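Local coordinates for beta-glucuronidase (uncultured Clostridium sp., PDB 6U7J), which probably hydrolyses beta-glucuronides, including estrogen conjugates, as a gut microbial glycoside hydrolase of family 2, at residues 509-514 and 523-528; 552-557 and 575-580; 330-335 and 584-589; 60-65 and 177-182. All coordinates share one frame; numbering follows the deposited sequence.

Interaction 1 (509-514 and 523-528); sequences ADTIAG and FSEEYQ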
loop_
_atom_site.group_PDB
_atom_site.type_symbol
_atom_site.label_atom_id
_atom_site.label_comp_id
_atom_site.label_asym_id
_atom_site.label_seq_id
_atom_site.Cartn_x
_atom_site.Cartn_y
_atom_site.Cartn_z
ATOM N N ALA B 509 -13.806 11.904 -6.332
ATOM C CA ALA B 509 -13.017 11.004 -7.167
ATOM C C ALA B 509 -12.475 9.864 -6.317
ATOM O O ALA B 509 -12.029 10.094 -5.190
ATOM C CB ALA B 509 -11.863 11.763 -7.837
ATOM N N ASP B 510 -12.512 8.639 -6.855
ATOM C CA ASP B 510 -11.937 7.507 -6.139
ATOM C C ASP B 510 -10.433 7.703 -6.010
ATOM O O ASP B 510 -9.752 8.113 -6.966
ATOM C CB ASP B 510 -12.228 6.186 -6.851
ATOM C CG ASP B 510 -13.663 5.717 -6.673
ATOM O OD1 ASP B 510 -14.541 6.216 -7.414
ATOM O OD2 ASP B 510 -13.916 4.838 -5.803
ATOM N N THR B 511 -9.914 7.412 -4.819
ATOM C CA THR B 511 -8.514 7.672 -4.509
ATOM C C THR B 511 -7.947 6.521 -3.697
ATOM O O THR B 511 -8.467 6.205 -2.619
ATOM C CB THR B 511 -8.379 8.990 -3.750
ATOM O OG1 THR B 511 -9.016 10.014 -4.521
ATOM C CG2 THR B 511 -6.900 9.350 -3.554
ATOM N N ILE B 512 -6.903 5.878 -4.219
ATOM C CA ILE B 512 -6.223 4.818 -3.484
ATOM C C ILE B 512 -5.146 5.459 -2.629
ATOM O O ILE B 512 -4.202 6.058 -3.156
ATOM C CB ILE B 512 -5.609 3.766 -4.414
ATOM C CG1 ILE B 512 -6.636 3.226 -5.421
ATOM C CG2 ILE B 512 -5.011 2.634 -3.571
ATOM C CD1 ILE B 512 -7.852 2.531 -4.763
ATOM N N ALA B 513 -5.279 5.336 -1.313
ATOM C CA ALA B 513 -4.252 5.859 -0.431
ATOM C C ALA B 513 -2.894 5.313 -0.845
ATOM O O ALA B 513 -2.722 4.103 -1.051
ATOM C CB ALA B 513 -4.557 5.495 1.025
ATOM N N GLY B 514 -1.944 6.219 -1.023
ATOM C CA GLY B 514 -0.603 5.845 -1.380
ATOM C C GLY B 514 -0.325 5.806 -2.859
ATOM O O GLY B 514 0.836 5.634 -3.244
ATOM N N PHE B 523 -7.374 8.136 -9.642
ATOM C CA PHE B 523 -7.073 7.207 -8.539
ATOM C C PHE B 523 -5.903 7.674 -7.682
ATOM O O PHE B 523 -5.726 7.192 -6.566
ATOM C CB PHE B 523 -6.799 5.783 -9.026
ATOM C CG PHE B 523 -8.001 5.108 -9.609
ATOM C CD1 PHE B 523 -9.058 4.728 -8.794
ATOM C CD2 PHE B 523 -8.082 4.855 -10.975
ATOM C CE1 PHE B 523 -10.185 4.106 -9.330
ATOM C CE2 PHE B 523 -9.210 4.248 -11.511
ATOM C CZ PHE B 523 -10.256 3.866 -10.683
ATOM N N SER B 524 -5.101 8.606 -8.174
ATOM C CA SER B 524 -3.997 9.113 -7.375
ATOM C C SER B 524 -4.503 10.161 -6.391
ATOM O O SER B 524 -5.531 10.799 -6.618
ATOM C CB SER B 524 -2.905 9.708 -8.275
ATOM O OG SER B 524 -3.293 10.976 -8.787
ATOM N N GLU B 525 -3.768 10.332 -5.288
ATOM C CA GLU B 525 -4.175 11.291 -4.268
ATOM C C GLU B 525 -4.104 12.719 -4.783
ATOM O O GLU B 525 -4.881 13.572 -4.346
ATOM C CB GLU B 525 -3.301 11.154 -3.016
ATOM C CG GLU B 525 -3.338 9.790 -2.337
ATOM C CD GLU B 525 -2.804 9.825 -0.906
ATOM O OE1 GLU B 525 -2.796 10.914 -0.309
ATOM O OE2 GLU B 525 -2.376 8.767 -0.376
ATOM N N GLU B 526 -3.164 13.005 -5.689
ATOM C CA GLU B 526 -3.067 14.355 -6.232
ATOM C C GLU B 526 -4.275 14.672 -7.109
ATOM O O GLU B 526 -4.782 15.797 -7.093
ATOM C CB GLU B 526 -1.755 14.511 -7.006
ATOM C CG GLU B 526 -0.511 14.458 -6.110
ATOM C CD GLU B 526 -0.108 13.028 -5.668
ATOM O OE1 GLU B 526 -0.567 12.023 -6.272
ATOM O OE2 GLU B 526 0.698 12.915 -4.717
ATOM N N TYR B 527 -4.772 13.681 -7.853
ATOM C CA TYR B 527 -5.912 13.923 -8.723
ATOM C C TYR B 527 -7.161 14.255 -7.909
ATOM O O TYR B 527 -7.932 15.153 -8.281
ATOM C CB TYR B 527 -6.168 12.713 -9.628
ATOM C CG TYR B 527 -7.233 12.985 -10.657
ATOM C CD1 TYR B 527 -6.899 13.443 -11.926
ATOM C CD2 TYR B 527 -8.584 12.832 -10.347
ATOM C CE1 TYR B 527 -7.888 13.716 -12.870
ATOM C CE2 TYR B 527 -9.573 13.102 -11.274
ATOM C CZ TYR B 527 -9.223 13.546 -12.532
ATOM O OH TYR B 527 -10.207 13.816 -13.453
ATOM N N GLN B 528 -7.380 13.544 -6.800
ATOM C CA GLN B 528 -8.525 13.865 -5.952
ATOM C C GLN B 528 -8.480 15.323 -5.517
ATOM O O GLN B 528 -9.507 16.013 -5.521
ATOM C CB GLN B 528 -8.561 12.954 -4.728
ATOM C CG GLN B 528 -9.848 13.029 -3.922
ATOM C CD GLN B 528 -9.812 12.163 -2.670
ATOM O OE1 GLN B 528 -8.811 12.119 -1.958
ATOM N NE2 GLN B 528 -10.908 11.474 -2.400
HETATM O O HOH W 1 -13.628 12.173 -3.484
HETATM O O HOH W 2 -8.177 10.228 -7.794
#
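The backbone at Thr511 and Ile512 runs beside Phe523, where Ile512 N donates to Phe523 O (2.9 Å) and Phe523 CA makes a CA-H...O contact with Asp510 O. Both segments belong to the TIM barrel connection from strand 502-506 to helix 525-540, and the loop segment 509-514 folds back over the start of that helix. Ser524 is the N-cap residue; its OG accepts from Tyr527 N and is also hydrogen-bonded to Val521 O. Thr511 sits on the first turn with its branches parted: CG2, anti to the backbone N (OG1 at chi1 -54°), lies 3.4 Å from Glu525 CA, whereas OG1 presses against the amide of Gln528, 2.9 Å from CD. That close fit is not a hydrogen bond; the hydroxyl donates to Ala509 O from above the carbonyl plane. Gln528 crosses Thr511 at about a right angle, and its NE2 bonds Gly571 O and, weakly, Ala509 O. Beside them a water donates to both Asp510 O and Ser524 O, tying loop to helix start. At the far end Glu525 splits its carboxylate: OE1 takes Thr581 N, while OE2 serves His516 of the second subunit and also receives Gly514 N on its anti lone pair, 2.7 Å away at 167°.

Interaction 2 (552-557 and 575-580); sequences AFADFM and RERQPK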
loop_
_atom_site.group_PDB
_atom_site.type_symbol
_atom_site.label_atom_id
_atom_site.label_comp_id
_atom_site.label_asym_id
_atom_site.label_seq_id
_atom_site.Cartn_x
_atom_site.Cartn_y
_atom_site.Cartn_z
ATOM N N ALA B 552 -18.212 11.032 -0.088
ATOM C CA ALA B 552 -17.481 10.096 0.728
ATOM C C ALA B 552 -16.638 10.897 1.702
ATOM O O ALA B 552 -15.574 11.438 1.368
ATOM C CB ALA B 552 -16.701 9.113 -0.123
ATOM N N PHE B 553 -17.219 11.059 2.889
ATOM C CA PHE B 553 -16.449 11.307 4.096
ATOM C C PHE B 553 -15.328 10.281 4.229
ATOM O O PHE B 553 -14.159 10.641 4.409
ATOM C CB PHE B 553 -17.393 11.259 5.304
ATOM C CG PHE B 553 -16.711 11.423 6.615
ATOM C CD1 PHE B 553 -16.527 10.332 7.453
ATOM C CD2 PHE B 553 -16.245 12.672 7.016
ATOM C CE1 PHE B 553 -15.884 10.478 8.670
ATOM C CE2 PHE B 553 -15.593 12.833 8.232
ATOM C CZ PHE B 553 -15.420 11.737 9.067
ATOM N N ALA B 554 -15.671 8.994 4.118
ATOM C CA ALA B 554 -14.735 7.895 4.316
ATOM C C ALA B 554 -15.002 6.789 3.301
ATOM O O ALA B 554 -16.148 6.552 2.904
ATOM C CB ALA B 554 -14.839 7.298 5.738
ATOM N N ASP B 555 -13.924 6.124 2.875
ATOM C CA ASP B 555 -14.045 4.911 2.078
ATOM C C ASP B 555 -15.051 3.976 2.747
ATOM O O ASP B 555 -15.055 3.837 3.969
ATOM C CB ASP B 555 -12.666 4.230 1.943
ATOM C CG ASP B 555 -11.622 5.100 1.177
ATOM O OD1 ASP B 555 -12.005 6.055 0.481
ATOM O OD2 ASP B 555 -10.398 4.823 1.268
ATOM N N PHE B 556 -15.937 3.367 1.953
ATOM C CA PHE B 556 -16.990 2.497 2.488
ATOM C C PHE B 556 -17.221 1.326 1.544
ATOM O O PHE B 556 -16.807 1.344 0.383
ATOM C CB PHE B 556 -18.306 3.258 2.700
ATOM C CG PHE B 556 -18.890 3.815 1.438
ATOM C CD1 PHE B 556 -19.805 3.066 0.687
ATOM C CD2 PHE B 556 -18.555 5.110 1.012
ATOM C CE1 PHE B 556 -20.347 3.583 -0.487
ATOM C CE2 PHE B 556 -19.102 5.637 -0.162
ATOM C CZ PHE B 556 -19.999 4.882 -0.913
ATOM N N MET B 557 -17.916 0.305 2.040
ATOM C CA MET B 557 -18.064 -0.926 1.275
ATOM C C MET B 557 -19.218 -0.816 0.297
ATOM O O MET B 557 -20.218 -0.146 0.564
ATOM C CB MET B 557 -18.292 -2.135 2.189
ATOM C CG MET B 557 -17.066 -3.033 2.331
ATOM S SD MET B 557 -16.426 -3.751 0.791
ATOM C CE MET B 557 -17.644 -5.006 0.441
ATOM N N ARG B 575 -11.193 4.212 5.370
ATOM C CA ARG B 575 -12.224 3.552 6.167
ATOM C C ARG B 575 -11.840 3.568 7.635
ATOM O O ARG B 575 -12.713 3.564 8.512
ATOM C CB ARG B 575 -12.460 2.111 5.692
ATOM C CG ARG B 575 -13.795 1.494 6.168
ATOM C CD ARG B 575 -14.134 0.259 5.351
ATOM N NE ARG B 575 -15.524 -0.198 5.482
ATOM C CZ ARG B 575 -15.893 -1.470 5.513
ATOM N NH1 ARG B 575 -14.977 -2.432 5.457
ATOM N NH2 ARG B 575 -17.179 -1.781 5.600
ATOM N N GLU B 576 -10.541 3.629 7.918
ATOM C CA GLU B 576 -10.036 3.660 9.280
ATOM C C GLU B 576 -9.833 5.087 9.796
ATOM O O GLU B 576 -9.138 5.287 10.797
ATOM C CB GLU B 576 -8.746 2.842 9.357
ATOM C CG GLU B 576 -8.955 1.340 8.985
ATOM C CD GLU B 576 -9.038 1.101 7.475
ATOM O OE1 GLU B 576 -8.474 1.914 6.694
ATOM O OE2 GLU B 576 -9.666 0.104 7.062
ATOM N N ARG B 577 -10.425 6.073 9.125
ATOM C CA ARG B 577 -10.537 7.449 9.633
ATOM C C ARG B 577 -9.176 8.150 9.688
ATOM O O ARG B 577 -8.864 8.851 10.652
ATOM C CB ARG B 577 -11.226 7.511 11.009
ATOM C CG ARG B 577 -12.678 6.947 11.119
ATOM C CD ARG B 577 -13.423 6.761 9.813
ATOM N NE ARG B 577 -14.881 6.746 9.988
ATOM C CZ ARG B 577 -15.718 5.906 9.371
ATOM N NH1 ARG B 577 -15.269 4.967 8.523
ATOM N NH2 ARG B 577 -17.023 5.996 9.600
ATOM N N GLN B 578 -8.367 7.969 8.643
ATOM C CA GLN B 578 -7.153 8.750 8.487
ATOM C C GLN B 578 -7.201 9.506 7.161
ATOM O O GLN B 578 -7.691 8.969 6.160
ATOM C CB GLN B 578 -5.892 7.856 8.542
ATOM C CG GLN B 578 -5.759 6.994 9.812
ATOM C CD GLN B 578 -5.681 7.818 11.096
ATOM O OE1 GLN B 578 -5.458 9.038 11.066
ATOM N NE2 GLN B 578 -5.880 7.152 12.234
ATOM N N PRO B 579 -6.691 10.740 7.120
ATOM C CA PRO B 579 -6.845 11.582 5.923
ATOM C C PRO B 579 -5.909 11.210 4.778
ATOM O O PRO B 579 -4.746 10.873 4.989
ATOM C CB PRO B 579 -6.485 12.975 6.448
ATOM C CG PRO B 579 -5.408 12.677 7.464
ATOM C CD PRO B 579 -5.911 11.418 8.172
ATOM N N LYS B 580 -6.416 11.320 3.545
ATOM C CA LYS B 580 -5.570 11.382 2.362
ATOM C C LYS B 580 -5.142 12.838 2.148
ATOM O O LYS B 580 -5.590 13.738 2.864
ATOM C CB LYS B 580 -6.315 10.806 1.156
ATOM C CG LYS B 580 -7.171 9.554 1.502
ATOM C CD LYS B 580 -7.889 8.944 0.283
ATOM C CE LYS B 580 -8.847 7.831 0.715
ATOM N NZ LYS B 580 -9.710 7.319 -0.390
HETATM O O HOH W 3 -16.735 4.141 6.199
HETATM O O HOH W 4 -10.041 2.728 3.089
#
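Asp555 and Lys580 meet tip to tip in the salt bridge of this contact. The extended lysine chain brings NZ to 2.8 Å from Asp555 OD1, on its syn lone pair, with a weak bond from NZ to Asp555 OD2. Thr511 O and Gly571 O also accept from NZ, so the buried ammonium is gripped by several oxygens. Hydrogen bonding through water adds two bridges: one water donates to Asp555 OD2 and accepts from Arg575 N, while another lies between Asp555 O and Arg577 NH1. A bend at chi2 (-17°) folds Arg577 back so that NH1 also bonds Arg575 O (2.9 Å). Other contacts are packing against the flat guanidinium groups. Ala554 CB lies over one face of the Arg577 guanidinium, 3.7 Å from NH1, and the Phe553 ring stands nearly upright to that group, its plane turned by 82°. Met557 CG covers a face of the Arg575 guanidinium, 3.5 Å from NH2. Asp309 and Asp311 hold the Arg575 head from outside, and Asp325 holds that of Arg577. Both segments come from the long excursion after strand 545-551, one of the loops at the C-terminal ends of the strands, the end where TIM barrel enzymes generally place their active site.

Interaction 3 (330-335 and 584-589); sequences KWIGAN and FAIRER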
loop_
_atom_site.group_PDB
_atom_site.type_symbol
_atom_site.label_atom_id
_atom_site.label_comp_id
_atom_site.label_asym_id
_atom_site.label_seq_id
_atom_site.Cartn_x
_atom_site.Cartn_y
_atom_site.Cartn_z
ATOM N N LYS B 330 -14.922 18.439 12.770
ATOM C CA LYS B 330 -14.483 19.692 13.362
ATOM C C LYS B 330 -13.087 20.069 12.878
ATOM O O LYS B 330 -12.811 21.243 12.611
ATOM C CB LYS B 330 -14.516 19.578 14.884
ATOM C CG LYS B 330 -14.069 20.846 15.608
ATOM C CD LYS B 330 -13.882 20.556 17.090
ATOM C CE LYS B 330 -13.662 21.826 17.880
ATOM N NZ LYS B 330 -14.853 22.726 17.775
ATOM N N TRP B 331 -12.195 19.086 12.756
ATOM C CA TRP B 331 -10.825 19.373 12.340
ATOM C C TRP B 331 -10.792 19.899 10.913
ATOM O O TRP B 331 -10.123 20.893 10.624
ATOM C CB TRP B 331 -9.962 18.117 12.486
ATOM C CG TRP B 331 -8.576 18.227 11.880
ATOM C CD1 TRP B 331 -7.445 18.735 12.474
ATOM C CD2 TRP B 331 -8.182 17.792 10.579
ATOM N NE1 TRP B 331 -6.377 18.647 11.615
ATOM C CE2 TRP B 331 -6.800 18.075 10.443
ATOM C CE3 TRP B 331 -8.857 17.184 9.512
ATOM C CZ2 TRP B 331 -6.089 17.782 9.281
ATOM C CZ3 TRP B 331 -8.149 16.896 8.351
ATOM C CH2 TRP B 331 -6.775 17.195 8.248
ATOM N N ILE B 332 -11.550 19.270 10.013
ATOM C CA ILE B 332 -11.526 19.677 8.614
ATOM C C ILE B 332 -12.308 20.954 8.360
ATOM O O ILE B 332 -12.239 21.486 7.248
ATOM C CB ILE B 332 -12.057 18.542 7.717
ATOM C CG1 ILE B 332 -11.468 18.655 6.299
ATOM C CG2 ILE B 332 -13.575 18.521 7.737
ATOM C CD1 ILE B 332 -11.531 17.382 5.471
ATOM N N GLY B 333 -13.029 21.474 9.356
ATOM C CA GLY B 333 -13.826 22.676 9.167
ATOM C C GLY B 333 -15.224 22.441 8.631
ATOM O O GLY B 333 -15.881 23.400 8.203
ATOM N N ALA B 334 -15.691 21.198 8.611
ATOM C CA ALA B 334 -17.049 20.942 8.169
ATOM C C ALA B 334 -18.043 21.490 9.194
ATOM O O ALA B 334 -17.727 21.651 10.377
ATOM C CB ALA B 334 -17.260 19.441 7.954
ATOM N N ASN B 335 -19.246 21.809 8.724
ATOM C CA ASN B 335 -20.306 22.253 9.617
ATOM C C ASN B 335 -21.595 21.456 9.467
ATOM O O ASN B 335 -22.580 21.771 10.149
ATOM C CB ASN B 335 -20.606 23.760 9.414
ATOM C CG ASN B 335 -21.096 24.087 8.013
ATOM O OD1 ASN B 335 -21.490 23.210 7.250
ATOM N ND2 ASN B 335 -21.065 25.373 7.667
ATOM N N PHE B 584 -6.218 17.833 3.644
ATOM C CA PHE B 584 -5.503 18.976 4.193
ATOM C C PHE B 584 -5.788 20.236 3.389
ATOM O O PHE B 584 -5.898 21.329 3.956
ATOM C CB PHE B 584 -3.999 18.675 4.246
ATOM C CG PHE B 584 -3.647 17.658 5.288
ATOM C CD1 PHE B 584 -3.442 18.044 6.610
ATOM C CD2 PHE B 584 -3.580 16.309 4.966
ATOM C CE1 PHE B 584 -3.155 17.099 7.589
ATOM C CE2 PHE B 584 -3.303 15.362 5.939
ATOM C CZ PHE B 584 -3.093 15.757 7.253
ATOM N N ALA B 585 -5.932 20.098 2.071
ATOM C CA ALA B 585 -6.310 21.243 1.251
ATOM C C ALA B 585 -7.748 21.652 1.523
ATOM O O ALA B 585 -8.043 22.846 1.640
ATOM C CB ALA B 585 -6.117 20.925 -0.233
ATOM N N ILE B 586 -8.657 20.675 1.634
ATOM C CA ILE B 586 -10.050 20.988 1.958
ATOM C C ILE B 586 -10.124 21.745 3.273
ATOM O O ILE B 586 -10.839 22.746 3.384
ATOM C CB ILE B 586 -10.908 19.705 2.004
ATOM C CG1 ILE B 586 -11.048 19.085 0.609
ATOM C CG2 ILE B 586 -12.286 19.983 2.603
ATOM C CD1 ILE B 586 -11.224 17.554 0.654
ATOM N N ARG B 587 -9.367 21.292 4.282
ATOM C CA ARG B 587 -9.362 21.964 5.581
ATOM C C ARG B 587 -8.987 23.441 5.439
ATOM O O ARG B 587 -9.647 24.319 6.015
ATOM C CB ARG B 587 -8.403 21.258 6.549
ATOM C CG ARG B 587 -8.308 21.926 7.921
ATOM C CD ARG B 587 -7.573 21.109 8.998
ATOM N NE ARG B 587 -6.258 21.676 9.286
ATOM C CZ ARG B 587 -5.861 22.181 10.451
ATOM N NH1 ARG B 587 -4.639 22.676 10.545
ATOM N NH2 ARG B 587 -6.655 22.200 11.515
ATOM N N GLU B 588 -7.926 23.737 4.677
ATOM C CA GLU B 588 -7.497 25.128 4.535
ATOM C C GLU B 588 -8.589 25.984 3.906
ATOM O O GLU B 588 -8.793 27.131 4.307
ATOM C CB GLU B 588 -6.208 25.225 3.711
ATOM C CG GLU B 588 -4.971 24.665 4.423
ATOM C CD GLU B 588 -4.629 25.404 5.719
ATOM O OE1 GLU B 588 -4.295 26.611 5.654
ATOM O OE2 GLU B 588 -4.683 24.770 6.801
ATOM N N ARG B 589 -9.312 25.451 2.927
ATOM C CA ARG B 589 -10.438 26.197 2.379
ATOM C C ARG B 589 -11.556 26.377 3.416
ATOM O O ARG B 589 -11.954 27.504 3.732
ATOM C CB ARG B 589 -10.952 25.488 1.132
ATOM C CG ARG B 589 -12.273 25.999 0.599
ATOM C CD ARG B 589 -12.649 25.150 -0.588
ATOM N NE ARG B 589 -13.990 25.395 -1.107
ATOM C CZ ARG B 589 -14.302 26.396 -1.921
ATOM N NH1 ARG B 589 -15.546 26.530 -2.363
ATOM N NH2 ARG B 589 -13.373 27.273 -2.279
#
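Trp331 and Arg587 form the centre of this contact, a cation-pi stack in which the guanidinium lies flat on the indole, planes 9° apart and centres 4.3 Å apart. NH2 of the arginine sits over the pyrrole part of the ring, 3.6 Å from Trp331 NE1. Further back along the same side chain, Arg587 CD rests over the six-membered ring in a CH-pi contact, 3.6 Å from its centroid. A bend at chi3 (107°) turns the arginine head so that both its methylene and its charged group use one indole face. At the rim of the indole, Phe584 forms an offset edge-to-face pair: Trp331 CH2 points over a face of the phenyl ring, the planes stand at 86°, and Trp331 CZ2 comes to 3.5 Å from Phe584 CE1. Deeper in, Ile332 CD1 touches Ile586 CG2 (3.9 Å), and Arg587 CA gives a CA-H...O contact to Ile332 O (3.4 Å).

Outside this first shell, Trp331 O accepts from Arg591 NE, which ties the helix end down, and Gly333 ends helix 319-332 in a Schellman motif. Leu518 of the second subunit and Thr66 of the fourth also pack on Trp331. Inward, Ile332 meets Phe304 of strand 297-305. That strand pairs in parallel with 545-551, so the contact joins two neighbouring outer helices, 319-332 and 581-592, where the TIM barrel closes on itself.

Interaction 4 (60-65 and 177-182); sequences SYNDIT and DFFNYS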
loop_
_atom_site.group_PDB
_atom_site.type_symbol
_atom_site.label_atom_id
_atom_site.label_comp_id
_atom_site.label_asym_id
_atom_site.label_seq_id
_atom_site.Cartn_x
_atom_site.Cartn_y
_atom_site.Cartn_z
ATOM N N SER B 60 -23.668 -5.652 11.584
ATOM C CA SER B 60 -24.040 -6.490 10.458
ATOM C C SER B 60 -23.442 -7.882 10.667
ATOM O O SER B 60 -22.412 -8.035 11.330
ATOM C CB SER B 60 -23.521 -5.877 9.147
ATOM O OG SER B 60 -23.847 -4.488 9.026
ATOM N N TYR B 61 -24.081 -8.910 10.104
ATOM C CA TYR B 61 -23.471 -10.236 10.184
ATOM C C TYR B 61 -22.496 -10.534 9.053
ATOM O O TYR B 61 -21.780 -11.538 9.130
ATOM C CB TYR B 61 -24.534 -11.346 10.219
ATOM C CG TYR B 61 -25.466 -11.447 9.017
ATOM C CD1 TYR B 61 -25.061 -12.041 7.829
ATOM C CD2 TYR B 61 -26.778 -10.987 9.104
ATOM C CE1 TYR B 61 -25.935 -12.141 6.747
ATOM C CE2 TYR B 61 -27.644 -11.078 8.047
ATOM C CZ TYR B 61 -27.226 -11.658 6.869
ATOM O OH TYR B 61 -28.122 -11.750 5.819
ATOM N N ASN B 62 -22.437 -9.691 8.025
ATOM C CA ASN B 62 -21.813 -10.108 6.772
ATOM C C ASN B 62 -20.288 -10.186 6.853
ATOM O O ASN B 62 -19.696 -11.018 6.169
ATOM C CB ASN B 62 -22.228 -9.176 5.639
ATOM C CG ASN B 62 -23.736 -9.001 5.558
ATOM O OD1 ASN B 62 -24.328 -8.193 6.285
ATOM N ND2 ASN B 62 -24.357 -9.731 4.662
ATOM N N ASP B 63 -19.625 -9.354 7.654
ATOM C CA ASP B 63 -18.158 -9.351 7.679
ATOM C C ASP B 63 -17.569 -9.969 8.949
ATOM O O ASP B 63 -16.365 -9.844 9.194
ATOM C CB ASP B 63 -17.626 -7.926 7.489
ATOM C CG ASP B 63 -17.896 -7.386 6.098
ATOM O OD1 ASP B 63 -18.241 -8.192 5.188
ATOM O OD2 ASP B 63 -17.774 -6.151 5.923
ATOM N N ILE B 64 -18.378 -10.652 9.749
ATOM C CA ILE B 64 -17.884 -11.239 10.992
ATOM C C ILE B 64 -17.180 -12.572 10.738
ATOM O O ILE B 64 -16.141 -12.863 11.345
ATOM C CB ILE B 64 -19.057 -11.403 11.973
ATOM C CG1 ILE B 64 -19.715 -10.052 12.227
ATOM C CG2 ILE B 64 -18.580 -12.055 13.269
ATOM C CD1 ILE B 64 -18.919 -9.162 13.156
ATOM N N THR B 65 -17.741 -13.425 9.878
ATOM C CA THR B 65 -17.189 -14.762 9.727
ATOM C C THR B 65 -16.248 -14.805 8.527
ATOM O O THR B 65 -16.068 -13.828 7.794
ATOM C CB THR B 65 -18.293 -15.823 9.596
ATOM O OG1 THR B 65 -18.969 -15.687 8.344
ATOM C CG2 THR B 65 -19.312 -15.718 10.762
ATOM N N ASP B 177 -25.208 2.047 -4.707
ATOM C CA ASP B 177 -23.795 1.717 -4.533
ATOM C C ASP B 177 -23.596 0.698 -3.417
ATOM O O ASP B 177 -23.149 -0.440 -3.644
ATOM C CB ASP B 177 -23.021 3.003 -4.214
ATOM C CG ASP B 177 -21.657 3.041 -4.884
ATOM O OD1 ASP B 177 -20.916 4.044 -4.720
ATOM O OD2 ASP B 177 -21.319 2.041 -5.565
ATOM N N PHE B 178 -23.997 1.083 -2.208
ATOM C CA PHE B 178 -23.441 0.559 -0.975
ATOM C C PHE B 178 -23.855 -0.888 -0.751
ATOM O O PHE B 178 -24.902 -1.338 -1.227
ATOM C CB PHE B 178 -23.873 1.445 0.200
ATOM C CG PHE B 178 -25.377 1.697 0.281
ATOM C CD1 PHE B 178 -25.973 2.727 -0.454
ATOM C CD2 PHE B 178 -26.186 0.930 1.136
ATOM C CE1 PHE B 178 -27.340 2.976 -0.361
ATOM C CE2 PHE B 178 -27.558 1.169 1.243
ATOM C CZ PHE B 178 -28.143 2.195 0.499
ATOM N N PHE B 179 -23.003 -1.618 -0.025
ATOM C CA PHE B 179 -23.221 -3.040 0.218
ATOM C C PHE B 179 -24.514 -3.265 1.007
ATOM O O PHE B 179 -24.814 -2.542 1.960
ATOM C CB PHE B 179 -22.019 -3.625 0.972
ATOM C CG PHE B 179 -22.011 -5.123 1.026
ATOM C CD1 PHE B 179 -22.622 -5.797 2.084
ATOM C CD2 PHE B 179 -21.430 -5.855 0.016
ATOM C CE1 PHE B 179 -22.639 -7.179 2.134
ATOM C CE2 PHE B 179 -21.438 -7.262 0.055
ATOM C CZ PHE B 179 -22.051 -7.920 1.114
ATOM N N ASN B 180 -25.290 -4.278 0.611
ATOM C CA ASN B 180 -26.579 -4.540 1.261
ATOM C C ASN B 180 -26.380 -5.320 2.564
ATOM O O ASN B 180 -26.818 -6.461 2.713
ATOM C CB ASN B 180 -27.527 -5.271 0.314
ATOM C CG ASN B 180 -28.992 -5.231 0.794
ATOM O OD1 ASN B 180 -29.432 -4.249 1.406
ATOM N ND2 ASN B 180 -29.735 -6.297 0.523
ATOM N N TYR B 181 -25.695 -4.668 3.516
ATOM C CA TYR B 181 -25.458 -5.251 4.833
ATOM C C TYR B 181 -26.776 -5.537 5.539
ATOM O O TYR B 181 -27.732 -4.762 5.443
ATOM C CB TYR B 181 -24.652 -4.306 5.719
ATOM C CG TYR B 181 -23.160 -4.240 5.454
ATOM C CD1 TYR B 181 -22.330 -5.325 5.726
ATOM C CD2 TYR B 181 -22.582 -3.073 4.967
ATOM C CE1 TYR B 181 -20.988 -5.263 5.499
ATOM C CE2 TYR B 181 -21.207 -2.995 4.729
ATOM C CZ TYR B 181 -20.425 -4.096 5.000
ATOM O OH TYR B 181 -19.082 -4.029 4.790
ATOM N N SER B 182 -26.798 -6.620 6.306
ATOM C CA SER B 182 -27.992 -7.036 7.015
ATOM C C SER B 182 -27.614 -7.434 8.432
ATOM O O SER B 182 -26.473 -7.821 8.704
ATOM C CB SER B 182 -28.673 -8.196 6.284
ATOM O OG SER B 182 -29.889 -8.555 6.908
HETATM O O HOH W 5 -30.793 -11.484 6.284
HETATM O O HOH W 6 -27.020 -9.013 3.497
#
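Asn62 and Ser182 make the tight part of this contact. Asn62 OD1 receives Ser182 N at 2.9 Å and 171°, and Ser182 O in turn accepts from Tyr61 N (3.0 Å), nearly along the C=O axis. This reciprocal pair joins these two loops of the sugar-binding domain. Around it Ser182 CB packs 3.5 Å from Tyr61 CE2, and Ser60 OG, itself bonded to Lys315 N, comes to 3.4 Å from Tyr181 CB. Tyr61 CG occupies the position between backbone N and carbonyl carbon (chi1 61°), which lays its ring along Ser182.

The looser part is mediated by water. One molecule joins Tyr61 OH to Ser182 OG, which is also hydrogen-bonded to Thr102 O, and another accepts from Asn62 ND2 and donates to Asn180 O; the partly exposed Phe179 meets Asn62 ND2 at its ring edge.

At the Asp63 end Tyr181 OH donates to OD2 (2.7 Å), 27° out of the carboxylate plane. Arg575 NH2 of the barrel also bonds this hydroxyl, so the phenol, placed between a cation and a carboxylate, is probably polarised and connects the two domains.

Interactions 1, 2 and 3 belong to the TIM barrel, interaction 4 to the sugar-binding domain, and all four are largely buried. Interaction 3 alone joins two barrel helices, through an arginine-indole stack with aromatic and apolar packing. Interactions 1 and 2 secure loops beyond the barrel strands, the first by a backbone bond, a carboxylate accepting a backbone N-H, and side-chain packing, the second by a salt bridge, waters and packing on arginine heads. Packing links interactions 2 and 3 where Pro579 CG meets Phe584 CE2 at 3.7 Å. Interactions 2 and 4 adjoin across the domain boundary, Met557 O lying 3.2 Å from Phe179 N, whereas interactions 3 and 4 stay about 17 Å apart at their nearest atoms. The second subunit borders interactions 1, 2 and 3.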